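Local coordinates for aspartate aminotransferase (Rhodobacter sphaeroides, PDB 3NRA), which probably catalyses the pyridoxal-phosphate-dependent transfer of an amino group from L-aspartate to 2-oxoglutarate, giving oxaloacetate and L-glutamate, at residues A130-L142 with P368-V380. Sequence-based numbering, arbitrary orientation.
Sequences AIVQPDYFANRKL and PGTEFSPHTADSV
E371 meets F137 mainly through its backbone: E371 O takes a CA-H...O contact from F137 CA at 3.6 Å. F372 follows, with its CB 3.8 Å from P134 CB. Its CG lies anti to the carbonyl carbon (chi1 -45°), which brings the ring edge to D135 O, 3.4 Å from F372 CD1. E371 CB sits over the centre of one face of that ring. F372 O accepts the one direct hydrogen bond of the contact, from D135 N at 3.2 Å. Water 1 also donates to F372 O and bridges it to V132 O. S373 packs its CB against P134 CA, and its OG accepts from H375 N in an ST turn. P374 CD lies 3.6 Å from Q133 NE2, the two side chains crossing at about a right angle. H375 turns its ring edge to Q133 OE1, and water 2 links H375 NE2 to that oxygen. T376 CG2 reaches the P134 ring, 4.0 Å from P134 CB, while T376 OG1 donates a hydrogen bond to G369 O within the loop. The contact joins the end of strand 128-133, with its cis peptide before P134, to the loop between strands 364-368 and 380-383. It thus links the large and small domains of a fold-type I aminotransferase.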
ATOM      1  N   ALA B 130      11.042   9.742  19.259  1.00 12.66           N
ATOM      2  CA  ALA B 130      10.279   9.529  20.503  1.00 12.73           C
ATOM      3  C   ALA B 130       9.031   8.703  20.201  1.00 12.49           C
ATOM      4  O   ALA B 130       8.230   9.075  19.330  1.00 12.28           O
ATOM      5  CB  ALA B 130       9.881  10.870  21.141  1.00 11.62           C
ATOM      6  N   ILE B 131       8.888   7.584  20.903  1.00 12.94           N
ATOM      7  CA  ILE B 131       7.749   6.657  20.718  1.00 13.67           C
ATOM      8  C   ILE B 131       7.182   6.378  22.093  1.00 13.81           C
ATOM      9  O   ILE B 131       7.943   6.163  23.052  1.00 14.34           O
ATOM     10  CB  ILE B 131       8.209   5.326  20.064  1.00 14.35           C
ATOM     11  CG1 ILE B 131       8.727   5.579  18.626  1.00 15.23           C
ATOM     12  CG2 ILE B 131       7.087   4.234  20.094  1.00 12.85           C
ATOM     13  CD1 ILE B 131       7.693   6.084  17.688  1.00 17.30           C
ATOM     14  N   VAL B 132       5.857   6.431  22.203  1.00 13.26           N
ATOM     15  CA  VAL B 132       5.170   6.163  23.460  1.00 13.09           C
ATOM     16  C   VAL B 132       5.089   4.643  23.718  1.00 13.41           C
ATOM     17  O   VAL B 132       4.967   3.860  22.788  1.00 13.24           O
ATOM     18  CB  VAL B 132       3.735   6.751  23.435  1.00 13.34           C
ATOM     19  CG1 VAL B 132       2.984   6.467  24.786  1.00 11.58           C
ATOM     20  CG2 VAL B 132       3.778   8.273  23.135  1.00 13.29           C
ATOM     21  N   GLN B 133       5.192   4.257  24.985  1.00 13.30           N
ATOM     22  CA  GLN B 133       4.992   2.883  25.432  1.00 13.44           C
ATOM     23  C   GLN B 133       3.930   2.871  26.546  1.00 13.33           C
ATOM     24  O   GLN B 133       4.086   3.556  27.544  1.00 13.95           O
ATOM     25  CB  GLN B 133       6.316   2.313  25.975  1.00 13.54           C
ATOM     26  CG  GLN B 133       7.418   2.238  24.945  1.00 13.95           C
ATOM     27  CD  GLN B 133       8.621   1.497  25.442  1.00 14.55           C
ATOM     28  OE1 GLN B 133       9.052   1.691  26.565  1.00 15.90           O
ATOM     29  NE2 GLN B 133       9.184   0.646  24.599  1.00 16.34           N
ATOM     30  N   PRO B 134       2.822   2.152  26.356  1.00 14.00           N
ATOM     31  CA  PRO B 134       2.385   1.401  25.200  1.00 13.60           C
ATOM     32  C   PRO B 134       1.840   2.280  24.089  1.00 13.58           C
ATOM     33  O   PRO B 134       1.281   3.369  24.359  1.00 13.51           O
ATOM     34  CB  PRO B 134       1.288   0.533  25.771  1.00 13.45           C
ATOM     35  CG  PRO B 134       0.716   1.375  26.852  1.00 14.61           C
ATOM     36  CD  PRO B 134       1.885   1.974  27.481  1.00 14.03           C
ATOM     37  N   ASP B 135       1.995   1.821  22.836  1.00 13.51           N
ATOM     38  CA  ASP B 135       1.345   2.459  21.714  1.00 13.08           C
ATOM     39  C   ASP B 135       1.232   1.462  20.520  1.00 13.92           C
ATOM     40  O   ASP B 135       1.541   0.267  20.635  1.00 13.80           O
ATOM     41  CB  ASP B 135       2.120   3.743  21.319  1.00 13.93           C
ATOM     42  CG  ASP B 135       1.213   4.850  20.740  1.00 12.94           C
ATOM     43  OD1 ASP B 135       0.244   4.518  20.038  1.00 15.49           O
ATOM     44  OD2 ASP B 135       1.521   6.056  20.927  1.00 11.80           O
ATOM     45  N   TYR B 136       0.745   1.964  19.408  1.00 13.97           N
ATOM     46  CA  TYR B 136       0.341   1.155  18.274  1.00 14.26           C
ATOM     47  C   TYR B 136       1.478   0.227  17.814  1.00 14.40           C
ATOM     48  O   TYR B 136       2.659   0.622  17.810  1.00 14.00           O
ATOM     49  CB  TYR B 136      -0.082   2.111  17.147  1.00 13.63           C
ATOM     50  CG  TYR B 136      -0.570   1.468  15.898  1.00 14.29           C
ATOM     51  CD1 TYR B 136      -1.806   0.816  15.862  1.00 15.33           C
ATOM     52  CD2 TYR B 136       0.130   1.602  14.705  1.00 13.97           C
ATOM     53  CE1 TYR B 136      -2.289   0.253  14.695  1.00 13.17           C
ATOM     54  CE2 TYR B 136      -0.341   1.045  13.548  1.00 12.58           C
ATOM     55  CZ  TYR B 136      -1.578   0.377  13.551  1.00 14.15           C
ATOM     56  OH  TYR B 136      -2.068  -0.183  12.397  1.00 16.46           O
ATOM     57  N   PHE B 137       1.111  -1.006  17.446  1.00 14.67           N
ATOM     58  CA  PHE B 137       2.086  -2.100  17.143  1.00 15.73           C
ATOM     59  C   PHE B 137       3.114  -1.705  16.082  1.00 14.67           C
ATOM     60  O   PHE B 137       4.290  -2.080  16.169  1.00 14.74           O
ATOM     61  CB  PHE B 137       1.347  -3.423  16.736  1.00 15.41           C
ATOM     62  CG  PHE B 137       1.107  -3.563  15.238  1.00 19.58           C
ATOM     63  CD1 PHE B 137       0.060  -2.903  14.620  1.00 21.04           C
ATOM     64  CD2 PHE B 137       1.985  -4.315  14.438  1.00 21.03           C
ATOM     65  CE1 PHE B 137      -0.104  -2.954  13.213  1.00 22.12           C
ATOM     66  CE2 PHE B 137       1.804  -4.390  13.055  1.00 24.01           C
ATOM     67  CZ  PHE B 137       0.752  -3.704  12.448  1.00 23.54           C
ATOM     68  N   ALA B 138       2.688  -0.912  15.104  1.00 14.29           N
ATOM     69  CA  ALA B 138       3.566  -0.555  13.970  1.00 15.11           C
ATOM     70  C   ALA B 138       4.644   0.508  14.316  1.00 14.53           C
ATOM     71  O   ALA B 138       5.620   0.623  13.616  1.00 15.65           O
ATOM     72  CB  ALA B 138       2.721  -0.096  12.751  1.00 13.77           C
ATOM     73  N   ASN B 139       4.446   1.265  15.393  1.00 14.31           N
ATOM     74  CA  ASN B 139       5.248   2.476  15.649  1.00 13.67           C
ATOM     75  C   ASN B 139       6.738   2.172  15.856  1.00 14.03           C
ATOM     76  O   ASN B 139       7.581   2.676  15.122  1.00 13.48           O
ATOM     77  CB  ASN B 139       4.670   3.277  16.845  1.00 13.47           C
ATOM     78  CG  ASN B 139       3.312   3.925  16.523  1.00 13.66           C
ATOM     79  OD1 ASN B 139       2.755   3.690  15.471  1.00 14.98           O
ATOM     80  ND2 ASN B 139       2.794   4.762  17.448  1.00 12.45           N
ATOM     81  N   ARG B 140       7.041   1.299  16.813  1.00 15.21           N
ATOM     82  CA  ARG B 140       8.409   0.811  17.017  1.00 15.29           C
ATOM     83  C   ARG B 140       8.997   0.167  15.754  1.00 15.84           C
ATOM     84  O   ARG B 140      10.169   0.435  15.384  1.00 13.92           O
ATOM     85  CB  ARG B 140       8.454  -0.203  18.162  1.00 16.37           C
ATOM     86  CG  ARG B 140       9.890  -0.634  18.528  1.00 20.06           C
ATOM     87  CD  ARG B 140       9.955  -1.594  19.684  1.00 26.46           C
ATOM     88  NE  ARG B 140      11.339  -1.707  20.148  1.00 32.35           N
ATOM     89  CZ  ARG B 140      11.768  -2.475  21.156  1.00 37.14           C
ATOM     90  NH1 ARG B 140      10.928  -3.256  21.840  1.00 37.73           N
ATOM     91  NH2 ARG B 140      13.062  -2.450  21.491  1.00 39.29           N
ATOM     92  N   LYS B 141       8.200  -0.701  15.112  1.00 15.14           N
ATOM     93  CA  LYS B 141       8.688  -1.476  13.967  1.00 15.77           C
ATOM     94  C   LYS B 141       9.032  -0.566  12.790  1.00 14.74           C
ATOM     95  O   LYS B 141       9.950  -0.847  12.036  1.00 13.59           O
ATOM     96  CB  LYS B 141       7.644  -2.525  13.523  1.00 16.30           C
ATOM     97  CG  LYS B 141       7.436  -3.655  14.485  1.00 18.23           C
ATOM     98  CD  LYS B 141       6.396  -4.642  13.956  1.00 23.38           C
ATOM     99  CE  LYS B 141       6.294  -5.894  14.849  1.00 25.11           C
ATOM    100  N   LEU B 142       8.245   0.494  12.608  1.00 14.38           N
ATOM    101  CA  LEU B 142       8.520   1.468  11.578  1.00 13.81           C
ATOM    102  C   LEU B 142       9.815   2.227  11.821  1.00 14.60           C
ATOM    103  O   LEU B 142      10.661   2.333  10.906  1.00 13.66           O
ATOM    104  CB  LEU B 142       7.370   2.441  11.455  1.00 14.80           C
ATOM    105  CG  LEU B 142       6.187   1.889  10.674  1.00 13.76           C
ATOM    106  CD1 LEU B 142       5.010   2.792  10.860  1.00 15.58           C
ATOM    107  CD2 LEU B 142       6.546   1.745   9.189  1.00 13.63           C
ATOM    108  N   PRO B 368      -2.036  -9.860  22.617  1.00 14.11           N
ATOM    109  CA  PRO B 368      -1.132  -9.826  23.767  1.00 13.88           C
ATOM    110  C   PRO B 368      -0.587  -8.449  24.004  1.00 13.18           C
ATOM    111  O   PRO B 368      -0.357  -7.717  23.067  1.00 11.11           O
ATOM    112  CB  PRO B 368      -0.006 -10.781  23.388  1.00 14.65           C
ATOM    113  CG  PRO B 368      -0.283 -11.256  22.032  1.00 15.50           C
ATOM    114  CD  PRO B 368      -1.659 -10.883  21.640  1.00 14.92           C
ATOM    115  N   GLY B 369      -0.397  -8.096  25.274  1.00 13.40           N
ATOM    116  CA  GLY B 369       0.048  -6.768  25.616  1.00 13.47           C
ATOM    117  C   GLY B 369       1.447  -6.443  25.128  1.00 14.13           C
ATOM    118  O   GLY B 369       1.780  -5.251  24.950  1.00 14.08           O
ATOM    119  N   THR B 370       2.278  -7.485  24.894  1.00 14.85           N
ATOM    120  CA  THR B 370       3.646  -7.278  24.385  1.00 14.58           C
ATOM    121  C   THR B 370       3.703  -6.667  22.954  1.00 15.23           C
ATOM    122  O   THR B 370       4.730  -6.155  22.561  1.00 16.12           O
ATOM    123  CB  THR B 370       4.483  -8.590  24.416  1.00 15.73           C
ATOM    124  OG1 THR B 370       3.774  -9.625  23.767  1.00 13.22           O
ATOM    125  CG2 THR B 370       4.794  -9.012  25.848  1.00 14.71           C
ATOM    126  N   GLU B 371       2.597  -6.692  22.196  1.00 15.07           N
ATOM    127  CA  GLU B 371       2.554  -5.991  20.884  0.60 15.17           C
ATOM    128  C   GLU B 371       2.754  -4.475  21.004  1.00 14.85           C
ATOM    129  O   GLU B 371       3.197  -3.824  20.044  1.00 14.15           O
ATOM    130  CB  GLU B 371       1.235  -6.269  20.139  0.60 15.44           C
ATOM    131  CG  GLU B 371       1.131  -7.672  19.484  0.60 16.95           C
ATOM    132  CD  GLU B 371       2.290  -7.969  18.518  0.60 20.83           C
ATOM    133  OE1 GLU B 371       2.396  -7.301  17.465  0.60 20.50           O
ATOM    134  OE2 GLU B 371       3.100  -8.866  18.830  0.60 23.49           O
ATOM    135  N   PHE B 372       2.434  -3.917  22.174  1.00 14.30           N
ATOM    136  CA  PHE B 372       2.390  -2.462  22.376  1.00 13.45           C
ATOM    137  C   PHE B 372       3.521  -1.923  23.204  1.00 13.96           C
ATOM    138  O   PHE B 372       3.835  -0.744  23.116  1.00 13.85           O
ATOM    139  CB  PHE B 372       1.067  -2.084  23.002  1.00 12.74           C
ATOM    140  CG  PHE B 372      -0.097  -2.770  22.360  1.00 11.44           C
ATOM    141  CD1 PHE B 372      -0.562  -2.355  21.127  1.00 12.44           C
ATOM    142  CD2 PHE B 372      -0.655  -3.890  22.932  1.00 11.29           C
ATOM    143  CE1 PHE B 372      -1.592  -3.024  20.490  1.00 11.99           C
ATOM    144  CE2 PHE B 372      -1.690  -4.570  22.287  1.00 13.08           C
ATOM    145  CZ  PHE B 372      -2.157  -4.137  21.084  1.00 10.83           C
ATOM    146  N   SER B 373       4.128  -2.776  24.017  1.00 14.22           N
ATOM    147  CA  SER B 373       5.300  -2.406  24.787  1.00 14.80           C
ATOM    148  C   SER B 373       5.838  -3.667  25.424  1.00 15.25           C
ATOM    149  O   SER B 373       5.053  -4.519  25.829  1.00 16.09           O
ATOM    150  CB  SER B 373       4.899  -1.413  25.885  1.00 14.71           C
ATOM    151  OG  SER B 373       5.881  -1.291  26.873  1.00 14.79           O
ATOM    152  N   PRO B 374       7.163  -3.760  25.607  1.00 15.77           N
ATOM    153  CA  PRO B 374       7.719  -4.902  26.337  1.00 16.76           C
ATOM    154  C   PRO B 374       7.329  -4.929  27.819  1.00 17.29           C
ATOM    155  O   PRO B 374       7.459  -5.945  28.454  1.00 19.02           O
ATOM    156  CB  PRO B 374       9.224  -4.691  26.199  1.00 17.30           C
ATOM    157  CG  PRO B 374       9.380  -3.234  25.998  1.00 17.69           C
ATOM    158  CD  PRO B 374       8.204  -2.784  25.250  1.00 15.98           C
ATOM    159  N   HIS B 375       6.824  -3.811  28.328  1.00 17.21           N
ATOM    160  CA  HIS B 375       6.523  -3.643  29.727  1.00 17.43           C
ATOM    161  C   HIS B 375       5.024  -3.718  30.039  1.00 16.70           C
ATOM    162  O   HIS B 375       4.633  -3.426  31.139  1.00 16.88           O
ATOM    163  CB  HIS B 375       7.047  -2.288  30.177  1.00 17.29           C
ATOM    164  CG  HIS B 375       8.456  -2.049  29.798  1.00 18.19           C
ATOM    165  ND1 HIS B 375       9.469  -2.907  30.151  1.00 16.42           N
ATOM    166  CD2 HIS B 375       9.030  -1.070  29.056  1.00 19.90           C
ATOM    167  CE1 HIS B 375      10.613  -2.450  29.679  1.00 17.79           C
ATOM    168  NE2 HIS B 375      10.376  -1.341  29.004  1.00 16.15           N
ATOM    169  N   THR B 376       4.203  -4.085  29.056  1.00 16.77           N
ATOM    170  CA  THR B 376       2.775  -4.294  29.267  1.00 16.03           C
ATOM    171  C   THR B 376       2.430  -5.749  28.938  1.00 16.52           C
ATOM    172  O   THR B 376       1.388  -6.035  28.301  1.00 15.54           O
ATOM    173  CB  THR B 376       1.902  -3.327  28.397  1.00 16.10           C
ATOM    174  OG1 THR B 376       2.258  -3.450  27.017  1.00 16.03           O
ATOM    175  CG2 THR B 376       2.061  -1.865  28.855  1.00 16.45           C
ATOM    176  N   ALA B 377       3.281  -6.668  29.399  1.00 15.56           N
ATOM    177  CA  ALA B 377       3.155  -8.081  29.058  1.00 16.95           C
ATOM    178  C   ALA B 377       1.942  -8.742  29.726  1.00 16.84           C
ATOM    179  O   ALA B 377       1.344  -9.643  29.159  1.00 16.83           O
ATOM    180  CB  ALA B 377       4.452  -8.847  29.435  1.00 17.69           C
ATOM    181  N   ASP B 378       1.566  -8.261  30.907  1.00 17.08           N
ATOM    182  CA  ASP B 378       0.428  -8.861  31.642  1.00 17.59           C
ATOM    183  C   ASP B 378      -0.914  -8.201  31.334  1.00 16.39           C
ATOM    184  O   ASP B 378      -1.911  -8.533  31.947  1.00 15.89           O
ATOM    185  CB  ASP B 378       0.696  -8.955  33.183  1.00 18.55           C
ATOM    186  CG  ASP B 378       0.953  -7.602  33.844  1.00 21.47           C
ATOM    187  OD1 ASP B 378       0.983  -6.546  33.151  1.00 24.92           O
ATOM    188  OD2 ASP B 378       1.162  -7.608  35.080  1.00 26.30           O
ATOM    189  N   SER B 379      -0.936  -7.320  30.321  1.00 15.41           N
ATOM    190  CA  SER B 379      -2.191  -6.800  29.745  1.00 14.07           C
ATOM    191  C   SER B 379      -2.560  -7.492  28.431  1.00 13.74           C
ATOM    192  O   SER B 379      -1.723  -8.096  27.801  1.00 13.63           O
ATOM    193  CB  SER B 379      -2.071  -5.283  29.542  1.00 13.83           C
ATOM    194  OG  SER B 379      -1.858  -4.650  30.809  1.00 12.94           O
ATOM    195  N   VAL B 380      -3.846  -7.426  28.068  1.00 13.48           N
ATOM    196  CA  VAL B 380      -4.318  -7.849  26.767  1.00 13.07           C
ATOM    197  C   VAL B 380      -5.217  -6.754  26.192  1.00 13.29           C
ATOM    198  O   VAL B 380      -5.820  -5.995  26.948  1.00 13.41           O
ATOM    199  CB  VAL B 380      -5.125  -9.185  26.834  1.00 13.72           C
ATOM    200  CG1 VAL B 380      -4.214 -10.347  27.325  1.00 12.86           C
ATOM    201  CG2 VAL B 380      -6.403  -9.034  27.744  1.00 11.37           C
TER
HETATM  202  O   HOH W   1       5.396   1.179  21.744  1.00 13.22           O
HETATM  203  O   HOH W   2      11.391   0.597  27.300  1.00 17.84           O